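Local structure of glutaredoxin related protein (Sulfolobus solfataricus, 4MNN) at residues A[50-60]-A[74-84]. The protein probably acts as a thiol-disulfide oxidoreductase of the glutaredoxin family, an atypical protein disulfide oxidoreductase built on the thioredoxin fold. Residues are numbered along the deposited sequence; the frame is centred on the assembly and turned at random. Where two conformers were deposited one is given.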
loop_
_atom_site.group_PDB
_atom_site.type_symbol
_atom_site.label_atom_id
_atom_site.label_comp_id
_atom_site.label_asym_id
_atom_site.label_seq_id
_atom_site.Cartn_x
_atom_site.Cartn_y
_atom_site.Cartn_z
ATOM N N VAL A 50 7.051 -4.042 1.087
ATOM C CA VAL A 50 7.199 -2.864 1.925
ATOM C C VAL A 50 5.971 -2.776 2.813
ATOM O O VAL A 50 4.840 -2.882 2.338
ATOM C CB VAL A 50 7.349 -1.546 1.108
ATOM C CG1 VAL A 50 6.103 -1.263 0.319
ATOM C CG2 VAL A 50 7.660 -0.381 2.067
ATOM N N LYS A 51 6.219 -2.618 4.111
ATOM C CA LYS A 51 5.179 -2.524 5.139
ATOM C C LYS A 51 5.203 -1.106 5.671
ATOM O O LYS A 51 6.292 -0.551 5.951
ATOM C CB LYS A 51 5.448 -3.465 6.313
ATOM C CG LYS A 51 5.238 -4.905 5.967
ATOM C CD LYS A 51 5.486 -5.796 7.173
ATOM C CE LYS A 51 4.770 -7.121 6.994
ATOM N NZ LYS A 51 5.386 -8.153 7.898
ATOM N N VAL A 52 4.022 -0.522 5.838
ATOM C CA VAL A 52 3.948 0.857 6.315
ATOM C C VAL A 52 3.330 0.791 7.696
ATOM O O VAL A 52 2.266 0.231 7.852
ATOM C CB VAL A 52 3.097 1.679 5.362
ATOM C CG1 VAL A 52 2.810 3.065 5.961
ATOM C CG2 VAL A 52 3.867 1.810 4.014
ATOM N N LYS A 53 4.034 1.356 8.683
ATOM C CA LYS A 53 3.607 1.340 10.077
ATOM C C LYS A 53 3.722 2.690 10.745
ATOM O O LYS A 53 4.351 3.629 10.236
ATOM C CB LYS A 53 4.506 0.385 10.885
ATOM C CG LYS A 53 4.625 -1.012 10.282
ATOM C CD LYS A 53 5.677 -1.856 11.028
ATOM C CE LYS A 53 5.392 -1.877 12.548
ATOM N NZ LYS A 53 6.362 -2.816 13.229
ATOM N N ARG A 54 3.081 2.780 11.897
ATOM C CA ARG A 54 3.166 3.973 12.730
ATOM C C ARG A 54 3.101 3.265 14.077
ATOM O O ARG A 54 2.082 2.667 14.430
ATOM C CB ARG A 54 1.997 4.929 12.478
ATOM C CG ARG A 54 2.233 6.298 13.083
ATOM C CD ARG A 54 1.131 7.324 12.806
ATOM N NE ARG A 54 1.218 8.392 13.803
ATOM C CZ ARG A 54 0.702 9.617 13.677
ATOM N NH1 ARG A 54 0.037 9.976 12.574
ATOM N NH2 ARG A 54 0.860 10.493 14.671
ATOM N N GLY A 55 4.223 3.282 14.795
ATOM C CA GLY A 55 4.293 2.562 16.053
ATOM C C GLY A 55 4.191 1.074 15.761
ATOM O O GLY A 55 4.812 0.575 14.819
ATOM N N ASP A 56 3.405 0.340 16.542
ATOM C CA ASP A 56 3.267 -1.096 16.295
ATOM C C ASP A 56 2.186 -1.374 15.252
ATOM O O ASP A 56 1.990 -2.523 14.855
ATOM C CB ASP A 56 2.848 -1.843 17.570
ATOM C CG ASP A 56 3.954 -1.924 18.593
ATOM O OD1 ASP A 56 5.111 -2.168 18.180
ATOM O OD2 ASP A 56 3.652 -1.760 19.804
ATOM N N ARG A 57 1.463 -0.344 14.820
ATOM C CA ARG A 57 0.376 -0.610 13.867
ATOM C C ARG A 57 0.800 -0.743 12.407
ATOM O O ARG A 57 1.434 0.153 11.884
ATOM C CB ARG A 57 -0.692 0.475 13.946
ATOM C CG ARG A 57 -1.818 0.310 12.920
ATOM C CD ARG A 57 -2.950 1.313 13.245
ATOM N NE ARG A 57 -3.980 1.343 12.193
ATOM C CZ ARG A 57 -5.034 2.155 12.190
ATOM N NH1 ARG A 57 -5.207 3.022 13.182
ATOM N NH2 ARG A 57 -5.922 2.092 11.204
ATOM N N VAL A 58 0.409 -1.841 11.762
ATOM C CA VAL A 58 0.709 -2.052 10.333
ATOM C C VAL A 58 -0.522 -1.605 9.532
ATOM O O VAL A 58 -1.615 -2.159 9.687
ATOM C CB VAL A 58 0.993 -3.552 10.014
ATOM C CG1 VAL A 58 1.223 -3.746 8.496
ATOM C CG2 VAL A 58 2.229 -4.044 10.809
ATOM N N TYR A 59 -0.357 -0.572 8.709
ATOM C CA TYR A 59 -1.441 -0.071 7.892
ATOM C C TYR A 59 -1.665 -0.943 6.687
ATOM O O TYR A 59 -2.808 -1.204 6.306
ATOM C CB TYR A 59 -1.163 1.368 7.478
ATOM C CG TYR A 59 -1.360 2.307 8.645
ATOM C CD1 TYR A 59 -0.388 2.427 9.636
ATOM C CD2 TYR A 59 -2.556 3.023 8.790
ATOM C CE1 TYR A 59 -0.597 3.244 10.773
ATOM C CE2 TYR A 59 -2.774 3.839 9.912
ATOM C CZ TYR A 59 -1.786 3.937 10.893
ATOM O OH TYR A 59 -1.980 4.751 12.006
ATOM N N TYR A 60 -0.578 -1.404 6.082
ATOM C CA TYR A 60 -0.705 -2.330 4.964
ATOM C C TYR A 60 0.657 -2.843 4.562
ATOM O O TYR A 60 1.687 -2.338 5.020
ATOM C CB TYR A 60 -1.381 -1.629 3.768
ATOM C CG TYR A 60 -0.611 -0.448 3.215
ATOM C CD1 TYR A 60 0.463 -0.638 2.347
ATOM C CD2 TYR A 60 -0.944 0.863 3.577
ATOM C CE1 TYR A 60 1.184 0.451 1.845
ATOM C CE2 TYR A 60 -0.212 1.971 3.088
ATOM C CZ TYR A 60 0.839 1.758 2.230
ATOM O OH TYR A 60 1.603 2.813 1.723
ATOM N N PHE A 74 1.410 5.859 -3.194
ATOM C CA PHE A 74 2.178 5.355 -2.051
ATOM C C PHE A 74 2.708 6.523 -1.194
ATOM O O PHE A 74 2.527 6.545 0.026
ATOM C CB PHE A 74 3.331 4.471 -2.571
ATOM C CG PHE A 74 4.266 3.993 -1.487
ATOM C CD1 PHE A 74 3.860 3.017 -0.574
ATOM C CD2 PHE A 74 5.545 4.518 -1.382
ATOM C CE1 PHE A 74 4.737 2.568 0.440
ATOM C CE2 PHE A 74 6.428 4.075 -0.363
ATOM C CZ PHE A 74 6.006 3.101 0.540
ATOM N N LEU A 75 3.329 7.509 -1.834
ATOM C CA LEU A 75 3.822 8.681 -1.117
ATOM C C LEU A 75 2.672 9.432 -0.473
ATOM O O LEU A 75 2.800 9.926 0.643
ATOM C CB LEU A 75 4.564 9.637 -2.070
ATOM C CG LEU A 75 5.894 9.090 -2.565
ATOM C CD1 LEU A 75 6.453 10.011 -3.604
ATOM C CD2 LEU A 75 6.841 8.895 -1.376
ATOM N N ASN A 76 1.547 9.543 -1.167
ATOM C CA ASN A 76 0.402 10.218 -0.589
ATOM C C ASN A 76 -0.067 9.514 0.675
ATOM O O ASN A 76 -0.516 10.160 1.634
ATOM C CB ASN A 76 -0.769 10.221 -1.560
ATOM C CG ASN A 76 -1.002 11.562 -2.188
ATOM O OD1 ASN A 76 -0.070 12.254 -2.545
ATOM N ND2 ASN A 76 -2.271 11.915 -2.372
ATOM N N SER A 77 -0.023 8.189 0.677
ATOM C CA SER A 77 -0.495 7.483 1.845
ATOM C C SER A 77 0.415 7.750 3.011
ATOM O O SER A 77 -0.033 7.821 4.149
ATOM C CB SER A 77 -0.591 5.960 1.623
ATOM O OG SER A 77 0.688 5.336 1.501
ATOM N N LEU A 78 1.717 7.860 2.759
ATOM C CA LEU A 78 2.635 8.124 3.871
ATOM C C LEU A 78 2.283 9.453 4.558
ATOM O O LEU A 78 2.264 9.561 5.793
ATOM C CB LEU A 78 4.065 8.199 3.332
ATOM C CG LEU A 78 4.964 6.935 3.410
ATOM C CD1 LEU A 78 4.199 5.677 3.464
ATOM C CD2 LEU A 78 5.986 6.959 2.281
ATOM N N VAL A 79 2.053 10.473 3.744
ATOM C CA VAL A 79 1.726 11.789 4.290
ATOM C C VAL A 79 0.393 11.755 5.036
ATOM O O VAL A 79 0.274 12.313 6.121
ATOM C CB VAL A 79 1.675 12.825 3.146
ATOM C CG1 VAL A 79 1.210 14.209 3.681
ATOM C CG2 VAL A 79 3.052 12.903 2.478
ATOM N N ARG A 80 -0.620 11.108 4.455
ATOM C CA ARG A 80 -1.936 11.052 5.102
ATOM C C ARG A 80 -1.872 10.318 6.433
ATOM O O ARG A 80 -2.429 10.774 7.434
ATOM C CB ARG A 80 -2.971 10.378 4.189
ATOM C CG ARG A 80 -3.326 11.129 2.914
ATOM C CD ARG A 80 -4.792 10.818 2.488
ATOM N NE ARG A 80 -5.175 11.682 1.378
ATOM C CZ ARG A 80 -5.082 11.346 0.094
ATOM N NH1 ARG A 80 -4.628 10.137 -0.258
ATOM N NH2 ARG A 80 -5.385 12.245 -0.843
ATOM N N ILE A 81 -1.174 9.185 6.446
ATOM C CA ILE A 81 -1.045 8.411 7.666
ATOM C C ILE A 81 -0.240 9.206 8.728
ATOM O O ILE A 81 -0.628 9.249 9.902
ATOM C CB ILE A 81 -0.363 7.050 7.364
ATOM C CG1 ILE A 81 -1.333 6.157 6.592
ATOM C CG2 ILE A 81 0.041 6.325 8.655
ATOM C CD1 ILE A 81 -0.629 4.997 5.871
ATOM N N SER A 82 0.843 9.851 8.310
ATOM C CA SER A 82 1.669 10.587 9.259
ATOM C C SER A 82 0.949 11.792 9.879
ATOM O O SER A 82 1.222 12.157 11.024
ATOM C CB SER A 82 2.960 11.046 8.585
ATOM O OG SER A 82 3.837 11.613 9.541
ATOM N N ASN A 83 0.041 12.397 9.119
ATOM C CA ASN A 83 -0.731 13.563 9.582
ATOM C C ASN A 83 -2.096 13.147 10.130
ATOM O O ASN A 83 -2.844 13.969 10.680
ATOM C CB ASN A 83 -0.946 14.547 8.439
ATOM C CG ASN A 83 0.311 15.309 8.084
ATOM O OD1 ASN A 83 0.475 15.750 6.958
ATOM N ND2 ASN A 83 1.197 15.475 9.047
ATOM N N ASN A 84 -2.412 11.866 10.000
ATOM C CA ASN A 84 -3.692 11.337 10.477
ATOM C C ASN A 84 -4.862 12.053 9.819
ATOM O O ASN A 84 -5.837 12.460 10.481
ATOM C CB ASN A 84 -3.802 11.440 11.998
ATOM C CG ASN A 84 -5.038 10.729 12.534
ATOM O OD1 ASN A 84 -5.524 9.780 11.915
ATOM N ND2 ASN A 84 -5.545 11.174 13.686
#
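Ile81 packs against Tyr59, Tyr60 and Val52, where helix 71-83 lies on the β-hairpin 50-60. Followed outward from CB, its two branches diverge. CG2, anti to the backbone N, sits 3.8 Å from the Tyr59 ring centroid and only 12° off the normal, a CH-pi contact; the opposite face of that ring carries Arg57 NE. CG1 skirts Tyr59 CD2 at 4.0 Å, and terminal CD1 settles among Tyr59 CG, Tyr60 CE2 and Val52 CG1.

One helical turn earlier, the Tyr60 hydroxyl donates to Ser77 OG (2.7 Å), which itself donates to Phe74 O, a carbonyl also taken by Leu78 N. The Tyr60 hydroxyl also comes within 3.2 Å of Phe74 CD1; Phe74 CE1 rests 3.8 Å from Val52 CG2, while Leu78 CD1 meets both Val52 methyls. Tyr60 also stacks its ring on Tyr122 of helix 114-127.

At the helix's far end the extended Arg54 chain brings NH1 to Ile81 O at 2.8 Å, the acceptor lying in the guanidinium plane and the donor in the carbonyl plane, though the N-H...O angle is bent to 141°. Its NE forms a salt bridge with Asp18. A leucine in its place would probably leave Asp18 without this counter-charge and Ile81 O without its side-chain donor. Asn84, with positive phi, ends the helix in a Schellman motif. The cationic guanidinium, bound to a carbonyl of the last turn, probably complements the negative C-terminal end of the helix dipole, adding a polar clasp to an otherwise largely apolar helix-on-sheet interface.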